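Long-range contacts in 70 KDA protein (PDB 4B2N), which acts as a processive rubber oxygenase, a two-heme c-type cytochrome and dioxygenase that attacks the polyisoprene of latex: residues A[47-52]-A[64-69]; A[512-517]-A[565-570]; A[518-523]-A[627-632]. All coordinates share one frame; numbering follows the deposited sequence.

Contact 1: A[47-52]-A[64-69]; sequences SLVKQG and NAYFVD
Y66 and F67 meet K50 and its neighbours where two parts of one long loop come together beside an inverse gamma turn centred on V49, a case of segments with little regular structure held together by ring faces and water. The segments 47-52 and 64-69 both lie between helix 27-32 and helix 88-104. The one direct hydrogen bond runs from F67 N to V49 O (2.9 Å), so the turn offers its central carbonyl to the opposing backbone. That same oxygen also lies near the ring plane of Y66, at the CB and CD1 side of the ring. Over one face of Y66 passes the peptide between K50 and Q51, with Q51 N 3.7 Å above the ring centre and K50 C displaced toward the rim. Q51 has CG anti to its backbone N (chi1 -160°), and its amide, turned 68° from the ring plane, brings NE2 to 3.8 Å from Y66 CE2. V49 CG1 comes against Y66 CD1 at 3.8 Å. F67 receives a CH-pi contact, S47 CA standing over its face 3.9 Å from the ring centroid, while S47 OG turns to D44 O. F67 lies about 7 Å, side chain to side chain, from R294, a residue of the first heme c site. Water fills in at the two outer ends. A water accepts from G52 N and is hydrogen-bonded to Y66 OH. At the other end the K50 side chain, bent at chi2 and chi4, runs past F67 O, with CD 3.4 Å from it, and NZ lies 2.9 Å from a second water, which also accepts from D69 N.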
loop_
_atom_site.group_PDB
_atom_site.type_symbol
_atom_site.label_atom_id
_atom_site.label_comp_id
_atom_site.label_asym_id
_atom_site.label_seq_id
_atom_site.Cartn_x
_atom_site.Cartn_y
_atom_site.Cartn_z
ATOM N N SER A 47 10.409 13.916 10.855
ATOM C CA SER A 47 11.818 14.147 10.613
ATOM C C SER A 47 12.497 14.339 11.983
ATOM O O SER A 47 13.721 14.302 12.066
ATOM C CB SER A 47 12.040 15.389 9.734
ATOM O OG SER A 47 11.594 16.532 10.478
ATOM N N LEU A 48 11.700 14.455 13.047
ATOM C CA LEU A 48 12.273 14.587 14.394
ATOM C C LEU A 48 12.673 13.231 14.955
ATOM O O LEU A 48 13.339 13.144 16.018
ATOM C CB LEU A 48 11.288 15.293 15.345
ATOM C CG LEU A 48 10.919 16.723 14.897
ATOM C CD1 LEU A 48 9.799 17.170 15.796
ATOM C CD2 LEU A 48 12.038 17.760 14.943
ATOM N N VAL A 49 12.241 12.155 14.301
ATOM C CA VAL A 49 12.432 10.804 14.884
ATOM C C VAL A 49 13.778 10.233 14.442
ATOM O O VAL A 49 13.885 9.468 13.490
ATOM C CB VAL A 49 11.252 9.871 14.577
ATOM C CG1 VAL A 49 11.424 8.525 15.235
ATOM C CG2 VAL A 49 9.926 10.559 14.989
ATOM N N LYS A 50 14.795 10.559 15.225
ATOM C CA LYS A 50 16.174 10.302 14.883
ATOM C C LYS A 50 16.787 9.769 16.207
ATOM O O LYS A 50 16.271 10.072 17.312
ATOM C CB LYS A 50 16.769 11.677 14.635
ATOM C CG LYS A 50 17.378 11.870 13.289
ATOM C CD LYS A 50 16.358 11.704 12.203
ATOM C CE LYS A 50 17.097 11.692 10.861
ATOM N NZ LYS A 50 18.074 12.829 10.825
ATOM N N GLN A 51 17.926 9.097 16.104
ATOM C CA GLN A 51 18.713 8.765 17.315
ATOM C C GLN A 51 18.749 9.926 18.330
ATOM O O GLN A 51 18.998 11.070 18.010
ATOM C CB GLN A 51 20.120 8.282 16.954
ATOM C CG GLN A 51 20.820 7.484 18.077
ATOM C CD GLN A 51 20.316 6.023 18.195
ATOM O OE1 GLN A 51 19.785 5.607 19.239
ATOM N NE2 GLN A 51 20.471 5.244 17.108
ATOM N N GLY A 52 18.439 9.615 19.582
ATOM C CA GLY A 52 18.341 10.643 20.600
ATOM C C GLY A 52 16.913 11.014 20.960
ATOM O O GLY A 52 16.664 11.588 22.061
ATOM N N ASN A 64 11.492 3.177 17.432
ATOM C CA ASN A 64 12.634 2.412 16.941
ATOM C C ASN A 64 12.793 2.455 15.460
ATOM O O ASN A 64 13.750 1.875 14.946
ATOM C CB ASN A 64 12.628 0.979 17.470
ATOM C CG ASN A 64 11.524 0.150 16.860
ATOM O OD1 ASN A 64 10.938 0.519 15.870
ATOM N ND2 ASN A 64 11.239 -0.983 17.467
ATOM N N ALA A 65 11.913 3.176 14.758
ATOM C CA ALA A 65 12.045 3.224 13.299
ATOM C C ALA A 65 12.324 4.666 12.910
ATOM O O ALA A 65 11.386 5.499 12.836
ATOM C CB ALA A 65 10.776 2.719 12.632
ATOM N N TYR A 66 13.611 4.949 12.668
ATOM C CA TYR A 66 14.009 6.311 12.521
ATOM C C TYR A 66 13.848 6.774 11.116
ATOM O O TYR A 66 14.077 6.003 10.180
ATOM C CB TYR A 66 15.427 6.567 12.993
ATOM C CG TYR A 66 15.640 6.266 14.462
ATOM C CD1 TYR A 66 14.834 6.839 15.445
ATOM C CD2 TYR A 66 16.631 5.394 14.875
ATOM C CE1 TYR A 66 15.029 6.551 16.815
ATOM C CE2 TYR A 66 16.813 5.098 16.243
ATOM C CZ TYR A 66 16.026 5.712 17.200
ATOM O OH TYR A 66 16.178 5.436 18.563
ATOM N N PHE A 67 13.498 8.048 10.995
ATOM C CA PHE A 67 13.494 8.771 9.750
ATOM C C PHE A 67 14.915 8.941 9.238
ATOM O O PHE A 67 15.801 9.207 10.017
ATOM C CB PHE A 67 12.908 10.134 10.021
ATOM C CG PHE A 67 12.593 10.934 8.805
ATOM C CD1 PHE A 67 11.383 10.703 8.061
ATOM C CD2 PHE A 67 13.482 11.879 8.367
ATOM C CE1 PHE A 67 11.065 11.464 6.937
ATOM C CE2 PHE A 67 13.145 12.700 7.280
ATOM C CZ PHE A 67 11.935 12.475 6.543
ATOM N N VAL A 68 15.135 8.834 7.922
ATOM C CA VAL A 68 16.439 9.132 7.347
ATOM C C VAL A 68 16.269 10.251 6.338
ATOM O O VAL A 68 15.469 10.139 5.388
ATOM C CB VAL A 68 17.099 7.918 6.618
ATOM C CG1 VAL A 68 18.388 8.392 5.927
ATOM C CG2 VAL A 68 17.416 6.860 7.634
ATOM N N ASP A 69 17.026 11.308 6.530
ATOM C CA ASP A 69 16.907 12.493 5.699
ATOM C C ASP A 69 17.814 12.288 4.498
ATOM O O ASP A 69 19.025 12.283 4.629
ATOM C CB ASP A 69 17.245 13.747 6.529
ATOM C CG ASP A 69 17.149 15.031 5.710
ATOM O OD1 ASP A 69 16.968 14.972 4.464
ATOM O OD2 ASP A 69 17.310 16.104 6.300
HETATM O O HOH W 1 19.099 11.576 8.477
HETATM O O HOH W 2 16.812 7.752 20.580
#

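Contact 2: A[512-517]-A[565-570]. With HEC (heme c), chain D.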
loop_
_atom_site.group_PDB
_atom_site.type_symbol
_atom_site.label_atom_id
_atom_site.label_comp_id
_atom_site.label_asym_id
_atom_site.label_seq_id
_atom_site.Cartn_x
_atom_site.Cartn_y
_atom_site.Cartn_z
ATOM N N THR A 512 -11.015 1.808 7.717
ATOM C CA THR A 512 -10.111 1.054 6.826
ATOM C C THR A 512 -10.161 -0.447 7.032
ATOM O O THR A 512 -9.193 -1.151 6.725
ATOM C CB THR A 512 -8.664 1.578 6.907
ATOM O OG1 THR A 512 -8.161 1.323 8.239
ATOM C CG2 THR A 512 -8.613 3.109 6.681
ATOM N N ALA A 513 -11.275 -0.982 7.525
ATOM C CA ALA A 513 -11.344 -2.440 7.627
ATOM C C ALA A 513 -11.287 -3.065 6.157
ATOM O O ALA A 513 -11.678 -2.429 5.190
ATOM C CB ALA A 513 -12.637 -2.831 8.366
ATOM N N PRO A 514 -10.771 -4.307 6.004
ATOM C CA PRO A 514 -10.248 -5.168 7.080
ATOM C C PRO A 514 -8.788 -4.846 7.481
ATOM O O PRO A 514 -8.090 -4.019 6.829
ATOM C CB PRO A 514 -10.323 -6.554 6.442
ATOM C CG PRO A 514 -10.103 -6.327 4.936
ATOM C CD PRO A 514 -10.768 -4.997 4.680
ATOM N N TYR A 515 -8.346 -5.434 8.606
ATOM C CA TYR A 515 -7.124 -4.997 9.258
ATOM C C TYR A 515 -5.930 -5.994 9.128
ATOM O O TYR A 515 -6.133 -7.183 8.785
ATOM C CB TYR A 515 -7.434 -4.725 10.761
ATOM C CG TYR A 515 -8.489 -3.645 10.883
ATOM C CD1 TYR A 515 -8.181 -2.316 10.574
ATOM C CD2 TYR A 515 -9.811 -3.966 11.228
ATOM C CE1 TYR A 515 -9.163 -1.330 10.660
ATOM C CE2 TYR A 515 -10.804 -2.991 11.331
ATOM C CZ TYR A 515 -10.447 -1.649 11.037
ATOM O OH TYR A 515 -11.337 -0.631 11.050
ATOM N N PHE A 516 -4.744 -5.533 9.543
ATOM C CA PHE A 516 -3.478 -6.193 9.410
ATOM C C PHE A 516 -2.986 -6.135 7.977
ATOM O O PHE A 516 -3.750 -5.860 7.058
ATOM C CB PHE A 516 -3.466 -7.652 9.928
ATOM C CG PHE A 516 -3.820 -7.761 11.381
ATOM C CD1 PHE A 516 -3.642 -6.683 12.229
ATOM C CD2 PHE A 516 -4.298 -8.968 11.889
ATOM C CE1 PHE A 516 -3.957 -6.765 13.591
ATOM C CE2 PHE A 516 -4.624 -9.094 13.243
ATOM C CZ PHE A 516 -4.440 -7.980 14.086
ATOM N N HIS A 517 -1.713 -6.426 7.816
ATOM C CA HIS A 517 -1.043 -6.216 6.520
ATOM C C HIS A 517 -1.620 -7.070 5.429
ATOM O O HIS A 517 -1.362 -6.790 4.285
ATOM C CB HIS A 517 0.448 -6.417 6.666
ATOM C CG HIS A 517 0.835 -7.831 6.972
ATOM N ND1 HIS A 517 0.886 -8.352 8.276
ATOM C CD2 HIS A 517 1.222 -8.848 6.130
ATOM C CE1 HIS A 517 1.300 -9.642 8.196
ATOM N NE2 HIS A 517 1.498 -9.942 6.887
ATOM N N LEU A 565 -16.857 -1.902 14.208
ATOM C CA LEU A 565 -15.977 -1.042 13.410
ATOM C C LEU A 565 -15.263 -1.906 12.397
ATOM O O LEU A 565 -14.120 -2.327 12.612
ATOM C CB LEU A 565 -14.971 -0.284 14.296
ATOM C CG LEU A 565 -14.913 1.223 14.246
ATOM C CD1 LEU A 565 -16.295 1.864 14.278
ATOM C CD2 LEU A 565 -14.076 1.720 15.421
ATOM N N GLY A 566 -15.956 -2.110 11.269
ATOM C CA GLY A 566 -15.465 -2.954 10.185
ATOM C C GLY A 566 -16.584 -3.416 9.262
ATOM O O GLY A 566 -17.703 -2.915 9.379
ATOM N N TRP A 567 -16.289 -4.373 8.360
ATOM C CA TRP A 567 -17.320 -4.946 7.453
ATOM C C TRP A 567 -18.246 -5.827 8.239
ATOM O O TRP A 567 -17.822 -6.559 9.110
ATOM C CB TRP A 567 -16.682 -5.694 6.269
ATOM C CG TRP A 567 -15.936 -4.669 5.470
ATOM C CD1 TRP A 567 -14.548 -4.405 5.454
ATOM C CD2 TRP A 567 -16.554 -3.652 4.635
ATOM N NE1 TRP A 567 -14.297 -3.280 4.688
ATOM C CE2 TRP A 567 -15.475 -2.803 4.144
ATOM C CE3 TRP A 567 -17.884 -3.338 4.297
ATOM C CZ2 TRP A 567 -15.719 -1.708 3.293
ATOM C CZ3 TRP A 567 -18.117 -2.275 3.437
ATOM C CH2 TRP A 567 -17.045 -1.449 2.951
ATOM N N LYS A 568 -19.519 -5.742 7.921
ATOM C CA LYS A 568 -20.427 -6.823 8.306
ATOM C C LYS A 568 -19.919 -8.078 7.565
ATOM O O LYS A 568 -19.375 -7.995 6.455
ATOM C CB LYS A 568 -21.870 -6.475 7.930
ATOM C CG LYS A 568 -22.435 -5.359 8.758
ATOM C CD LYS A 568 -23.883 -5.072 8.438
ATOM C CE LYS A 568 -24.551 -4.263 9.528
ATOM N NZ LYS A 568 -25.737 -3.664 8.863
ATOM N N TYR A 569 -20.040 -9.243 8.166
ATOM C CA TYR A 569 -19.586 -10.413 7.409
ATOM C C TYR A 569 -20.466 -11.555 7.841
ATOM O O TYR A 569 -21.150 -11.486 8.899
ATOM C CB TYR A 569 -18.105 -10.741 7.709
ATOM C CG TYR A 569 -17.866 -11.050 9.167
ATOM C CD1 TYR A 569 -18.038 -12.356 9.635
ATOM C CD2 TYR A 569 -17.463 -10.056 10.065
ATOM C CE1 TYR A 569 -17.872 -12.665 10.947
ATOM C CE2 TYR A 569 -17.267 -10.358 11.390
ATOM C CZ TYR A 569 -17.474 -11.675 11.799
ATOM O OH TYR A 569 -17.285 -12.081 13.053
ATOM N N THR A 570 -20.426 -12.572 7.023
ATOM C CA THR A 570 -20.954 -13.869 7.368
ATOM C C THR A 570 -19.761 -14.781 7.449
ATOM O O THR A 570 -18.925 -14.866 6.506
ATOM C CB THR A 570 -21.975 -14.286 6.280
ATOM O OG1 THR A 570 -23.030 -13.335 6.368
ATOM C CG2 THR A 570 -22.560 -15.621 6.563
HETATM FE FE HEC D . -1.871 -2.886 17.327
HETATM C CHA HEC D . -2.129 -3.610 13.958
HETATM C CHB HEC D . -5.097 -1.366 17.331
HETATM C CHC HEC D . -1.865 -2.615 20.733
HETATM C CHD HEC D . 1.514 -3.298 17.181
HETATM N NA HEC D . -3.251 -2.461 15.909
HETATM C C1A HEC D . -3.264 -2.977 14.589
HETATM C C2A HEC D . -4.511 -2.655 13.901
HETATM C C3A HEC D . -5.375 -1.986 14.890
HETATM C C4A HEC D . -4.601 -1.955 16.114
HETATM C CMA HEC D . -6.763 -1.446 14.629
HETATM C CAA HEC D . -4.840 -2.848 12.422
HETATM C CBA HEC D . -4.174 -1.571 11.789
HETATM C CGA HEC D . -4.168 -1.667 10.256
HETATM O O1A HEC D . -4.538 -2.760 9.754
HETATM O O2A HEC D . -3.857 -0.697 9.473
HETATM N NB HEC D . -3.288 -2.119 18.765
HETATM C C1B HEC D . -4.487 -1.552 18.641
HETATM C C2B HEC D . -5.146 -1.143 19.885
HETATM C C3B HEC D . -4.164 -1.549 20.909
HETATM C C4B HEC D . -3.088 -2.120 20.116
HETATM C CMB HEC D . -6.493 -0.470 20.020
HETATM C CAB HEC D . -4.267 -1.446 22.416
HETATM C CBB HEC D . -5.251 -2.267 22.974
HETATM N NC HEC D . -0.467 -2.804 18.665
HETATM C C1C HEC D . -0.610 -2.853 20.081
HETATM C C2C HEC D . 0.622 -3.111 20.818
HETATM C C3C HEC D . 1.605 -3.298 19.780
HETATM C C4C HEC D . 0.888 -3.199 18.477
HETATM C CMC HEC D . 0.825 -3.168 22.324
HETATM C CAC HEC D . 3.049 -3.609 20.034
HETATM C CBC HEC D . 3.501 -4.612 20.812
HETATM N ND HEC D . -0.578 -3.271 15.875
HETATM C C1D HEC D . 0.730 -3.487 15.950
HETATM C C2D HEC D . 1.436 -3.868 14.734
HETATM C C3D HEC D . 0.363 -3.979 13.773
HETATM C C4D HEC D . -0.808 -3.626 14.569
HETATM C CMD HEC D . 2.908 -4.118 14.531
HETATM C CAD HEC D . 0.481 -4.348 12.312
HETATM C CBD HEC D . 0.161 -5.851 12.261
HETATM C CGD HEC D . 0.186 -6.401 10.855
HETATM O O1D HEC D . 0.878 -7.381 10.550
HETATM O O2D HEC D . -0.488 -5.787 10.054
#
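Behind the propionate pocket of the second heme c, A513 and P514 rest against W567, an example of a cofactor loop backed by a short hairpin. W567 NE1 donates to A513 O at 2.8 Å. The oxygen lies close to the indole plane, yet the N-H comes from above the A513 carbonyl plane, 72° out of it; the peptide bond that follows, before P514, is cis. P514 CD touches W567 CD1 at 3.9 Å, and A513 CB presses on G566 CA at 3.4 Å, tighter than usual for two carbons; a glycine there has no side chain to add to the crowding. Y515 sets its ring edge toward L565 O, with CE2 3.6 Å away, while its hydroxyl is hydrogen-bonded to A509 O. Farther along, the loop holds the heme through both of its propionates: F516 N donates to O1A at 2.8 Å, and H517 uses ND1 for O1D, in a bond so short that its exact length is doubtful, and its backbone N, weakly, for O2D. F516 directs CD1 and CE1 at the meso carbon CHA. On the supporting side, L565 and G566 both face D561, forming the G1 beta bulge of a two-stranded antiparallel hairpin.

Contact 3: A[518-523]-A[627-632]; sequences NGSVPN and MVYNSY
Y629 lays its ring on the backbone of G519 and S520, joining strand 629-630, at the margin of a three-stranded antiparallel sheet, to a classic beta bulge in which S520 and V521 both face Y515. It illustrates how one aromatic residue can make nearly a whole interface, for no hydrogen bond crosses between the two segments. The van der Waals part is a CH-pi contact: S520 CA stands 3.9 Å from the ring centroid, 29° off the normal. G519 O lies over the same face, toward CE1, at 3.7 Å from that atom. CG of Y629 is anti to its backbone N (chi1 -172°), beside the carbonyl carbon; at the far end of the ring OH lies 3.2 Å from S520 CB. The Y629 ring also meets that of W537 in the neighbouring strand.

The polar bonds are made within each segment or to residues outside both. Y629 OH is hydrogen-bonded to N636 O, although N518 O passes at 3.4 Å and the N518 amide, its plane 68° from that of the ring, sits close by. Within 518-523, S520 OG donates to N518 OD1, and N518 ND2 reaches D637 O and G635 O. Both ends of the N518 amide are thereby engaged; that side chain lies about 6 Å from a bound heme c. Within 627-632, Y632 N closes an Asx turn on N630 OD1 (2.9 Å). At the rim of the Y629 ring, in its plane, lies S631 OG, which is weakly hydrogen-bonded to K535 O and 4.5 Å from S520 O.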
loop_
_atom_site.group_PDB
_atom_site.type_symbol
_atom_site.label_atom_id
_atom_site.label_comp_id
_atom_site.label_asym_id
_atom_site.label_seq_id
_atom_site.Cartn_x
_atom_site.Cartn_y
_atom_site.Cartn_z
ATOM N N ASN A 518 -2.353 -8.137 5.764
ATOM C CA ASN A 518 -2.976 -8.980 4.741
ATOM C C ASN A 518 -4.526 -8.811 4.617
ATOM O O ASN A 518 -5.191 -9.619 3.954
ATOM C CB ASN A 518 -2.626 -10.473 4.966
ATOM C CG ASN A 518 -3.084 -10.974 6.365
ATOM O OD1 ASN A 518 -3.669 -10.204 7.124
ATOM N ND2 ASN A 518 -2.680 -12.189 6.738
ATOM N N GLY A 519 -5.070 -7.789 5.280
ATOM C CA GLY A 519 -6.496 -7.482 5.326
ATOM C C GLY A 519 -7.302 -8.683 5.774
ATOM O O GLY A 519 -8.378 -8.967 5.235
ATOM N N SER A 520 -6.860 -9.373 6.810
ATOM C CA SER A 520 -7.470 -10.669 7.189
ATOM C C SER A 520 -8.528 -10.585 8.274
ATOM O O SER A 520 -9.305 -11.528 8.425
ATOM C CB SER A 520 -6.423 -11.659 7.697
ATOM O OG SER A 520 -5.595 -11.072 8.700
ATOM N N VAL A 521 -8.547 -9.498 9.021
ATOM C CA VAL A 521 -9.488 -9.376 10.121
ATOM C C VAL A 521 -10.593 -8.316 9.841
ATOM O O VAL A 521 -10.304 -7.150 9.650
ATOM C CB VAL A 521 -8.760 -9.025 11.393
ATOM C CG1 VAL A 521 -9.793 -8.864 12.537
ATOM C CG2 VAL A 521 -7.727 -10.111 11.613
ATOM N N PRO A 522 -11.879 -8.736 9.832
ATOM C CA PRO A 522 -12.846 -7.821 9.211
ATOM C C PRO A 522 -13.262 -6.671 10.086
ATOM O O PRO A 522 -13.815 -5.719 9.571
ATOM C CB PRO A 522 -14.063 -8.713 8.973
ATOM C CG PRO A 522 -13.964 -9.749 10.078
ATOM C CD PRO A 522 -12.478 -10.045 10.157
ATOM N N ASN A 523 -13.024 -6.739 11.403
ATOM C CA ASN A 523 -13.412 -5.593 12.230
ATOM C C ASN A 523 -12.470 -5.330 13.380
ATOM O O ASN A 523 -11.592 -6.137 13.698
ATOM C CB ASN A 523 -14.904 -5.637 12.686
ATOM C CG ASN A 523 -15.248 -6.874 13.515
ATOM O OD1 ASN A 523 -16.436 -7.396 13.511
ATOM N ND2 ASN A 523 -14.274 -7.359 14.229
ATOM N N MET A 627 -14.234 -13.746 -3.851
ATOM C CA MET A 627 -15.200 -12.904 -3.112
ATOM C C MET A 627 -15.452 -13.302 -1.672
ATOM O O MET A 627 -16.416 -12.828 -1.052
ATOM C CB MET A 627 -16.514 -12.805 -3.899
ATOM C CG MET A 627 -16.186 -12.012 -5.140
ATOM S SD MET A 627 -17.544 -11.548 -6.171
ATOM C CE MET A 627 -18.337 -10.362 -5.188
ATOM N N VAL A 628 -14.618 -14.195 -1.145
ATOM C CA VAL A 628 -14.694 -14.548 0.271
ATOM C C VAL A 628 -13.266 -14.522 0.815
ATOM O O VAL A 628 -12.329 -14.993 0.160
ATOM C CB VAL A 628 -15.255 -15.965 0.553
ATOM C CG1 VAL A 628 -15.244 -16.239 2.020
ATOM C CG2 VAL A 628 -16.692 -16.065 0.037
ATOM N N TYR A 629 -13.068 -13.941 1.988
ATOM C CA TYR A 629 -11.711 -13.962 2.513
ATOM C C TYR A 629 -11.429 -15.336 3.133
ATOM O O TYR A 629 -12.150 -15.768 4.040
ATOM C CB TYR A 629 -11.454 -12.901 3.572
ATOM C CG TYR A 629 -9.956 -12.878 3.921
ATOM C CD1 TYR A 629 -9.050 -12.100 3.166
ATOM C CD2 TYR A 629 -9.453 -13.653 4.964
ATOM C CE1 TYR A 629 -7.696 -12.097 3.463
ATOM C CE2 TYR A 629 -8.087 -13.646 5.270
ATOM C CZ TYR A 629 -7.231 -12.865 4.537
ATOM O OH TYR A 629 -5.885 -12.880 4.827
ATOM N N ASN A 630 -10.332 -15.942 2.706
ATOM C CA ASN A 630 -9.901 -17.237 3.199
ATOM C C ASN A 630 -8.543 -17.140 3.912
ATOM O O ASN A 630 -7.473 -17.054 3.256
ATOM C CB ASN A 630 -9.810 -18.237 2.068
ATOM C CG ASN A 630 -9.518 -19.662 2.586
ATOM O OD1 ASN A 630 -9.176 -19.865 3.775
ATOM N ND2 ASN A 630 -9.686 -20.642 1.716
ATOM N N SER A 631 -8.585 -17.199 5.245
ATOM C CA SER A 631 -7.369 -17.116 6.089
ATOM C C SER A 631 -6.337 -18.258 5.912
ATOM O O SER A 631 -5.205 -18.144 6.369
ATOM C CB SER A 631 -7.747 -17.110 7.590
ATOM O OG SER A 631 -8.151 -15.836 7.948
ATOM N N TYR A 632 -6.770 -19.380 5.342
ATOM C CA TYR A 632 -5.925 -20.547 5.074
ATOM C C TYR A 632 -5.012 -20.449 3.827
ATOM O O TYR A 632 -4.083 -21.209 3.713
ATOM C CB TYR A 632 -6.780 -21.821 5.032
ATOM C CG TYR A 632 -7.385 -22.082 6.356
ATOM C CD1 TYR A 632 -6.563 -22.262 7.457
ATOM C CD2 TYR A 632 -8.776 -22.068 6.549
ATOM C CE1 TYR A 632 -7.079 -22.510 8.702
ATOM C CE2 TYR A 632 -9.314 -22.309 7.816
ATOM C CZ TYR A 632 -8.448 -22.528 8.883
ATOM O OH TYR A 632 -8.902 -22.742 10.164
#

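In the fold
From the N terminus, contact 1 comes first and is local: it closes a loop of 11 intervening residues ahead of helix 88-104 and is finished long before the others begin. Its centre lies about 31 Å from that of contact 2 and 33 Å from that of contact 3, and it touches neither. Contacts 2 and 3 start on consecutive segments, 512-517 and 518-523, and cross, since the chain then reaches 565-570 before 627-632. Their centres are about 8 Å apart, and probable hydrogen bonds link them, from Y515 N to V521 O and from W567 N to P522 O. Together they tie the heme-binding loop before helix 524-528 to a hairpin and a small sheet.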